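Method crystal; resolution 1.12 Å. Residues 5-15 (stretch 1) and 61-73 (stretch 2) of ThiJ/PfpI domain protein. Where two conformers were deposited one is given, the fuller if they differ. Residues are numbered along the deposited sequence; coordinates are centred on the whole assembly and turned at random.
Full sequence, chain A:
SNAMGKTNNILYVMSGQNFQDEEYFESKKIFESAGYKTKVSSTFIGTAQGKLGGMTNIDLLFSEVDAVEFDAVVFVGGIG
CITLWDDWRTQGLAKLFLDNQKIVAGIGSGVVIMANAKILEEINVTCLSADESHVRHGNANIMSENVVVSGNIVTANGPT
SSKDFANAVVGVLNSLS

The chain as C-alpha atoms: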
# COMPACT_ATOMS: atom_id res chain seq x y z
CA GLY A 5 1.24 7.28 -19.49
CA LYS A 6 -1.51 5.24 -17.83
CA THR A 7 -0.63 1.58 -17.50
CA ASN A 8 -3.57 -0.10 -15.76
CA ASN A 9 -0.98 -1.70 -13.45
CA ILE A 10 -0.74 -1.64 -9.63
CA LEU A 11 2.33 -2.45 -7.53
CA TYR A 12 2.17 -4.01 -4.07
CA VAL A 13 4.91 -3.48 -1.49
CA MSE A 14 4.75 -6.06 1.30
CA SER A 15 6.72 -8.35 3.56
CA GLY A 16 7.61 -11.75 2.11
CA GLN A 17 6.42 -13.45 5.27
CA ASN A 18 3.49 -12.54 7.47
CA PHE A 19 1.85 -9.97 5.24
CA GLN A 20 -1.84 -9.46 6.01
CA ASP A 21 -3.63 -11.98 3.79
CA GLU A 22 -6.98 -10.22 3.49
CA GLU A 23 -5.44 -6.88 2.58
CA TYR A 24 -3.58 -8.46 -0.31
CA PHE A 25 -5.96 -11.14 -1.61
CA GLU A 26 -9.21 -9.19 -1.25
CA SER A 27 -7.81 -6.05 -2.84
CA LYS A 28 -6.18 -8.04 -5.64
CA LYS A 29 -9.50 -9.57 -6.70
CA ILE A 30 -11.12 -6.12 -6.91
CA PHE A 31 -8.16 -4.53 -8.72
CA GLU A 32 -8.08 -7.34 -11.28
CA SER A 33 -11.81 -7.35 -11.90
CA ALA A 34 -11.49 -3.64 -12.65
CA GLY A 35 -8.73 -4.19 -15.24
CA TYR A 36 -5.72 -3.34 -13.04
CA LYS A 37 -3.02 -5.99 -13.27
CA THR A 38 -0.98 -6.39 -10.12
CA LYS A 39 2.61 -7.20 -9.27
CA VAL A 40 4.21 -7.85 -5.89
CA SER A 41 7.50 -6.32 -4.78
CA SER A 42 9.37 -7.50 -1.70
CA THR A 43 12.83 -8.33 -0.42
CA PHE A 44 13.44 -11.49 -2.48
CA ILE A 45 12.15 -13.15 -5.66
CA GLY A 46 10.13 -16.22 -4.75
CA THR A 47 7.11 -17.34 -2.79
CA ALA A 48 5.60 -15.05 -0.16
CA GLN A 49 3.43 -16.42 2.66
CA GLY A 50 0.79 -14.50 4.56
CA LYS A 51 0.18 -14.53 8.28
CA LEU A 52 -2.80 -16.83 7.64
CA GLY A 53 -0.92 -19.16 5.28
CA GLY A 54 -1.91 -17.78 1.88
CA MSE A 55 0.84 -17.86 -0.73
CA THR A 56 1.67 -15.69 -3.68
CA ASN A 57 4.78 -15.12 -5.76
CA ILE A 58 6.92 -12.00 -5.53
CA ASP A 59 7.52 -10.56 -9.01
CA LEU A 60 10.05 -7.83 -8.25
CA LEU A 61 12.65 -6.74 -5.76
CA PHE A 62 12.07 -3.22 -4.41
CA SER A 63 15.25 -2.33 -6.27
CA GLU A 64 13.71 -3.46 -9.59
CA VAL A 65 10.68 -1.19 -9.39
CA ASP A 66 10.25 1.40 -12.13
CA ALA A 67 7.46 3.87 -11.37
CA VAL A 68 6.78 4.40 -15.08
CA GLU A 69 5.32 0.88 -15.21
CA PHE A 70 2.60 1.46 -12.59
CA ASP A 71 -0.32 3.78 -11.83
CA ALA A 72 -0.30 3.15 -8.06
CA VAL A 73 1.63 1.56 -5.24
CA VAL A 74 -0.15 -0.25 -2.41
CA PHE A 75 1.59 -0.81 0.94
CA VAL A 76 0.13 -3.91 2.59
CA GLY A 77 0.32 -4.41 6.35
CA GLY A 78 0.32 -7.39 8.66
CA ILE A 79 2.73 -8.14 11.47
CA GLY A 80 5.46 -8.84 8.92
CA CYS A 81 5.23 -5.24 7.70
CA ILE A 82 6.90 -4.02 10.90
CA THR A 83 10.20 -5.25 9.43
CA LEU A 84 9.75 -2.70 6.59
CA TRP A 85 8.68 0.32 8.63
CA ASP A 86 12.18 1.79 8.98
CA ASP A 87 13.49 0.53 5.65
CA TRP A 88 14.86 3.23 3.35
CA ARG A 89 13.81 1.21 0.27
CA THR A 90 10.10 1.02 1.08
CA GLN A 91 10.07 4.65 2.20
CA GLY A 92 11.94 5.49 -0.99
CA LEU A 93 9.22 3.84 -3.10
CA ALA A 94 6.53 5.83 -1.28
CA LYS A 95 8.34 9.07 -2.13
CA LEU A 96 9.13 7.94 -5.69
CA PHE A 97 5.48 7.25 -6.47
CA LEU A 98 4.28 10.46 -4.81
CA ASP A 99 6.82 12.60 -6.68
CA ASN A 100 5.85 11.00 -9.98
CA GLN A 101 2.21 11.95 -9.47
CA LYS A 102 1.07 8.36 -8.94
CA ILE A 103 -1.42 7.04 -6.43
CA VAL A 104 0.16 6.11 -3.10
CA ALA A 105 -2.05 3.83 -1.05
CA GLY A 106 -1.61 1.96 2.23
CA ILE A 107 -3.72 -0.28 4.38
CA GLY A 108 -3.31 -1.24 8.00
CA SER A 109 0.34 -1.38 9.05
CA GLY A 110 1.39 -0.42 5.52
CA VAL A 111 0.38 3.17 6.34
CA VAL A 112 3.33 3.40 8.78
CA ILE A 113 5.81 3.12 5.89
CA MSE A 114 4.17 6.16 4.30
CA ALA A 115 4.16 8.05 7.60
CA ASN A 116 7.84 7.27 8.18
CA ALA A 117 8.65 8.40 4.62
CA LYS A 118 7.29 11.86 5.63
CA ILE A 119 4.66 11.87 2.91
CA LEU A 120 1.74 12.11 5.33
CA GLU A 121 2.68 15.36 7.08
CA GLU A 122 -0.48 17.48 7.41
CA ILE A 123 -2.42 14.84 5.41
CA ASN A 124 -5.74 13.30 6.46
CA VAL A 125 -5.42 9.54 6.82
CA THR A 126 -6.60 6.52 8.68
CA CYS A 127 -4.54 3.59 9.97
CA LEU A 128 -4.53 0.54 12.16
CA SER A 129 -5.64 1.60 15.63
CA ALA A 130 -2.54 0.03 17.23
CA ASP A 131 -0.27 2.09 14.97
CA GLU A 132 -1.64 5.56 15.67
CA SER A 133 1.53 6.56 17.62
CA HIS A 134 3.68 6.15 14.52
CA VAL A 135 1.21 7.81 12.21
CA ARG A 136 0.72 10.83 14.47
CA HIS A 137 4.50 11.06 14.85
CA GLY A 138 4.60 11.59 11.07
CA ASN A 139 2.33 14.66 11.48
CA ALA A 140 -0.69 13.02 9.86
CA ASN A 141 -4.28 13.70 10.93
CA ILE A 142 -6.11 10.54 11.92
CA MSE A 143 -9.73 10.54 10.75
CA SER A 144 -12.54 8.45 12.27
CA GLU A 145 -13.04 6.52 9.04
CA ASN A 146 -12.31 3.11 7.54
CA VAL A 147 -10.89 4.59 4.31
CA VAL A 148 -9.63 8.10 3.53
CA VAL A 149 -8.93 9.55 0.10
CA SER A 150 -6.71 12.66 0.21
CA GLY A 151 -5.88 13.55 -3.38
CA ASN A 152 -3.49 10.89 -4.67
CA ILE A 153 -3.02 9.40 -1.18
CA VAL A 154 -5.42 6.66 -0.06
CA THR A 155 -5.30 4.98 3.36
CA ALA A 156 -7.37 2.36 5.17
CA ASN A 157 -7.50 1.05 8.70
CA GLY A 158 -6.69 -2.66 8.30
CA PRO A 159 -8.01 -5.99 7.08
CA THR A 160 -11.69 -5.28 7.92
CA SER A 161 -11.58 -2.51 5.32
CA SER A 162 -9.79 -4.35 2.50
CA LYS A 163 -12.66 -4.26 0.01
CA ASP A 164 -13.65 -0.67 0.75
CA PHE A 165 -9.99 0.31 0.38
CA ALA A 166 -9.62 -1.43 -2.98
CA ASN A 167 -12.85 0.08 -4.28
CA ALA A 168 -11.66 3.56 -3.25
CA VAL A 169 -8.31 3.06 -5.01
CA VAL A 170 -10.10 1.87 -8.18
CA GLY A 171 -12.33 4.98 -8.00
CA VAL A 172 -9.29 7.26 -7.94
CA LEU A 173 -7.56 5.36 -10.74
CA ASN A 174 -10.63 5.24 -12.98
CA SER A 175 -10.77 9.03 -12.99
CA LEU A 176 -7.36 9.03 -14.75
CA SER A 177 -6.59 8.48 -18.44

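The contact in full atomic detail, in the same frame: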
# COMPACT_ATOMS: atom_id res chain seq x y z
N GLY A 5 0.35 8.31 -20.01
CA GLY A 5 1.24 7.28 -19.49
C GLY A 5 0.55 6.32 -18.53
O GLY A 5 1.20 5.72 -17.67
N LYS A 6 -0.76 6.16 -18.68
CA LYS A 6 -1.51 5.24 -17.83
C LYS A 6 -1.27 3.80 -18.26
O LYS A 6 -1.27 3.48 -19.45
CB LYS A 6 -3.00 5.55 -17.84
CG LYS A 6 -3.73 4.84 -16.73
CD LYS A 6 -5.20 5.17 -16.69
CE LYS A 6 -5.84 4.51 -15.48
NZ LYS A 6 -7.32 4.63 -15.52
N THR A 7 -1.07 2.94 -17.27
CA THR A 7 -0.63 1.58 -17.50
C THR A 7 -1.65 0.51 -17.13
O THR A 7 -1.50 -0.65 -17.51
CB THR A 7 0.65 1.30 -16.68
OG1 THR A 7 0.35 1.34 -15.27
CG2 THR A 7 1.75 2.32 -17.00
N ASN A 8 -2.64 0.87 -16.32
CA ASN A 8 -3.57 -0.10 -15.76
C ASN A 8 -2.85 -1.17 -14.95
O ASN A 8 -3.31 -2.31 -14.89
CB ASN A 8 -4.50 -0.73 -16.81
CG ASN A 8 -5.41 0.30 -17.49
OD1 ASN A 8 -5.56 1.43 -17.02
ND2 ASN A 8 -6.05 -0.11 -18.58
N ASN A 9 -1.75 -0.79 -14.30
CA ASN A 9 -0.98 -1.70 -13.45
C ASN A 9 -0.86 -1.12 -12.03
O ASN A 9 -0.70 0.09 -11.86
CB ASN A 9 0.44 -1.88 -13.97
CG ASN A 9 0.51 -2.56 -15.32
OD1 ASN A 9 -0.30 -3.43 -15.65
ND2 ASN A 9 1.50 -2.16 -16.10
N ILE A 10 -0.90 -2.00 -11.04
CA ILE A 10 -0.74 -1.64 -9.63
C ILE A 10 0.38 -2.46 -9.02
O ILE A 10 0.45 -3.68 -9.23
CB ILE A 10 -2.06 -1.85 -8.85
CG1 ILE A 10 -3.14 -0.90 -9.36
CG2 ILE A 10 -1.84 -1.70 -7.34
CD1 ILE A 10 -4.51 -1.17 -8.77
N LEU A 11 1.25 -1.81 -8.26
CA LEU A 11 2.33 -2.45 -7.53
C LEU A 11 1.99 -2.61 -6.06
O LEU A 11 1.59 -1.63 -5.42
CB LEU A 11 3.59 -1.59 -7.61
CG LEU A 11 4.79 -2.09 -6.81
CD1 LEU A 11 5.34 -3.40 -7.41
CD2 LEU A 11 5.87 -1.03 -6.74
N TYR A 12 2.17 -3.81 -5.51
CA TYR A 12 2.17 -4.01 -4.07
C TYR A 12 3.59 -3.94 -3.51
O TYR A 12 4.54 -4.42 -4.14
CB TYR A 12 1.59 -5.36 -3.72
CG TYR A 12 0.12 -5.55 -3.94
CD1 TYR A 12 -0.80 -5.06 -3.01
CD2 TYR A 12 -0.37 -6.23 -5.05
CE1 TYR A 12 -2.15 -5.25 -3.17
CE2 TYR A 12 -1.73 -6.44 -5.21
CZ TYR A 12 -2.62 -5.95 -4.27
OH TYR A 12 -3.96 -6.19 -4.45
N VAL A 13 3.71 -3.39 -2.32
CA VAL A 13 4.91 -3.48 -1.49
C VAL A 13 4.50 -4.19 -0.21
O VAL A 13 3.59 -3.73 0.48
CB VAL A 13 5.47 -2.07 -1.16
CG1 VAL A 13 6.51 -2.13 -0.05
CG2 VAL A 13 6.02 -1.41 -2.42
N MSE A 14 5.14 -5.32 0.11
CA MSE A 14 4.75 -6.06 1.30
C MSE A 14 5.86 -6.97 1.75
O MSE A 14 6.82 -7.25 1.01
CB MSE A 14 3.44 -6.83 1.08
CG MSE A 14 3.55 -8.03 0.15
SE MSE A 14 1.75 -8.38 -0.54
CE MSE A 14 1.95 -10.24 -1.00
N SER A 15 5.77 -7.41 3.00
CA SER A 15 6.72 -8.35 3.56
C SER A 15 6.52 -9.74 2.96
O SER A 15 5.39 -10.20 2.77
CB SER A 15 6.60 -8.38 5.09
OG SER A 15 5.29 -8.77 5.50
N LEU A 61 12.01 -7.33 -6.91
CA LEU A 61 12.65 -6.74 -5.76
C LEU A 61 12.25 -5.27 -5.69
O LEU A 61 11.98 -4.65 -6.73
CB LEU A 61 14.16 -6.79 -5.90
CG LEU A 61 14.75 -8.20 -6.06
CD1 LEU A 61 16.23 -8.09 -6.40
CD2 LEU A 61 14.55 -9.00 -4.79
N PHE A 62 12.27 -4.67 -4.49
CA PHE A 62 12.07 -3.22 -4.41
C PHE A 62 13.01 -2.50 -5.38
O PHE A 62 12.61 -1.52 -6.06
CB PHE A 62 12.34 -2.70 -2.99
CG PHE A 62 11.46 -3.30 -1.92
CD1 PHE A 62 10.13 -3.58 -2.15
CD2 PHE A 62 12.00 -3.60 -0.68
CE1 PHE A 62 9.34 -4.14 -1.15
CE2 PHE A 62 11.22 -4.16 0.32
CZ PHE A 62 9.89 -4.44 0.08
N SER A 63 14.24 -2.97 -5.46
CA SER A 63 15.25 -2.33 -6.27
C SER A 63 14.99 -2.41 -7.77
O SER A 63 15.64 -1.68 -8.52
CB SER A 63 16.63 -2.92 -5.99
OG SER A 63 16.67 -4.28 -6.41
N GLU A 64 14.06 -3.28 -8.18
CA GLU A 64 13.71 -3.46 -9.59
C GLU A 64 12.49 -2.65 -10.01
O GLU A 64 12.11 -2.66 -11.17
CB GLU A 64 13.45 -4.94 -9.88
CG GLU A 64 14.71 -5.80 -9.77
CD GLU A 64 14.45 -7.30 -9.84
OE1 GLU A 64 13.36 -7.76 -9.46
OE2 GLU A 64 15.37 -8.03 -10.26
N VAL A 65 11.90 -1.93 -9.08
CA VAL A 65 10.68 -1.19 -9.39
C VAL A 65 10.97 0.06 -10.21
O VAL A 65 11.84 0.85 -9.85
CB VAL A 65 9.96 -0.80 -8.10
CG1 VAL A 65 8.83 0.21 -8.37
CG2 VAL A 65 9.44 -2.05 -7.41
N ASP A 66 10.22 0.21 -11.29
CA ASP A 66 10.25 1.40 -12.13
C ASP A 66 8.86 2.01 -12.06
O ASP A 66 7.88 1.40 -12.51
CB ASP A 66 10.61 1.03 -13.57
CG ASP A 66 10.79 2.25 -14.47
OD1 ASP A 66 10.34 3.35 -14.10
OD2 ASP A 66 11.38 2.08 -15.55
N ALA A 67 8.76 3.22 -11.52
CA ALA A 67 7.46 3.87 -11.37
C ALA A 67 6.70 4.07 -12.68
O ALA A 67 5.47 4.12 -12.68
CB ALA A 67 7.59 5.20 -10.63
N VAL A 68 7.42 4.17 -13.79
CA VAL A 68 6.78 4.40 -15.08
C VAL A 68 5.88 3.23 -15.49
O VAL A 68 5.02 3.38 -16.35
CB VAL A 68 7.82 4.69 -16.20
CG1 VAL A 68 8.47 3.41 -16.69
CG2 VAL A 68 7.18 5.43 -17.36
N GLU A 69 6.07 2.08 -14.85
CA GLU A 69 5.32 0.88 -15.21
C GLU A 69 4.06 0.67 -14.39
O GLU A 69 3.39 -0.35 -14.56
CB GLU A 69 6.22 -0.36 -15.07
CG GLU A 69 7.47 -0.32 -15.95
CD GLU A 69 8.27 -1.59 -15.88
OE1 GLU A 69 9.20 -1.75 -16.69
OE2 GLU A 69 7.98 -2.45 -15.01
N PHE A 70 3.74 1.61 -13.50
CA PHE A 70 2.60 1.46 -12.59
C PHE A 70 1.82 2.75 -12.43
O PHE A 70 2.37 3.83 -12.54
CB PHE A 70 3.09 1.00 -11.21
CG PHE A 70 3.76 -0.33 -11.22
CD1 PHE A 70 3.00 -1.48 -11.24
CD2 PHE A 70 5.15 -0.43 -11.22
CE1 PHE A 70 3.60 -2.73 -11.26
CE2 PHE A 70 5.76 -1.69 -11.23
CZ PHE A 70 4.98 -2.84 -11.27
N ASP A 71 0.52 2.62 -12.14
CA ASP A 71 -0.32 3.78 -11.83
C ASP A 71 -0.40 4.06 -10.33
O ASP A 71 -0.77 5.17 -9.93
CB ASP A 71 -1.74 3.55 -12.35
CG ASP A 71 -1.81 3.38 -13.86
OD1 ASP A 71 -0.90 3.86 -14.58
OD2 ASP A 71 -2.80 2.77 -14.30
N ALA A 72 -0.12 3.06 -9.51
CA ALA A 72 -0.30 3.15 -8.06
C ALA A 72 0.64 2.17 -7.39
O ALA A 72 0.99 1.13 -7.98
CB ALA A 72 -1.73 2.80 -7.68
N VAL A 73 0.99 2.49 -6.16
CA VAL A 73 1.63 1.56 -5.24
C VAL A 73 0.72 1.37 -4.04
O VAL A 73 0.07 2.32 -3.59
CB VAL A 73 3.06 2.04 -4.85
CG1 VAL A 73 3.02 3.39 -4.12
CG2 VAL A 73 3.76 1.01 -4.00
O HOH W 1 3.61 5.81 -16.43

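A parallel pair of β-strands needs anchoring where it begins, and the contact between residues 5-15 and 61-73 of this ThiJ/PfpI domain protein illustrates how a single aspartate can provide it. Apolar side chains pack at one end of the contact, polar groups gather at the other, and 739 Å² of surface is buried in all.

Stretch 2 opens with a short 3-10 segment, from which Phe-62 alone reaches across. Its CA-to-CB bond points sideways, but the m rotamer brings the ring nearer, so that CE1 of Phe-62 lies 3.6 Å from CG1 of Val-13. Ser-63 and Glu-64 stay out of reach; the glutamate instead turns back on its own stretch, its OE1 accepting a hydrogen bond from Leu-61 N at 2.9 Å. Val-65 then points toward stretch 1, and its CG1 meets CD2 of Leu-11 at 3.6 Å. A compact branched side chain suits this site, where it packs against the tip of the leucine.

The second 3-10 segment, residues 67-69, contributes mainly through its backbone. Val-68 N is held by Asp-66 OD1 at 3.0 Å, while the carbonyl of Val-68 faces the start of stretch 1. There a water donates to both Val-68 O (2.8 Å) and Gly-5 O (2.7 Å), joining two acceptors that could not bond to each other directly. The carbonyl of Glu-69 receives a hydrogen bond from Asn-9 ND2 at 3.0 Å, so the amide side chain of Asn-9 serves a backbone acceptor just before the strand pairing begins.

Phe-70 directs its CA-to-CB bond away overall, yet its ring lies beside the chain of stretch 1. CB of Leu-11 sits over one face, 3.7 Å from the ring centroid and only 12° off the normal, a CH-pi contact that a flat aromatic surface is well suited to make.

Asp-71 is the anchor. Its backbone N donates to Asn-9 O at 2.8 Å in a nearly straight bond, and its m rotamer brings the carboxylate to the turn of stretch 1. OD1 accepts from Thr-7 N at 2.8 Å and, weakly, from Thr-7 OG1 at 2.9 Å; OD2 takes a weak bond from Asn-8 N, also at 2.8 Å. An acidic side chain with two acceptor oxygens can thus gather successive backbone amides. Thr-7 adds a brace of its own, its p rotamer placing OG1 to accept from Asn-9 N at 3.1 Å.

Beyond this point the strands run parallel. Ala-72 O accepts from Leu-11 N at 3.0 Å with an almost linear geometry, whereas Ala-72 N is buried without a partner. On the sheet face shared by Ile-10 and Ala-72, the small methyl CB of Ala-72 lies 4.3 Å from Ile-10 CG1. Val-73 and Leu-11 share the other face. There CG2 of Val-73 approaches CG2 of Val-13 at 3.7 Å and CD2 of Leu-11 at 4.0 Å, while its CA makes a CA-H...O contact with Leu-11 O at 3.2 Å.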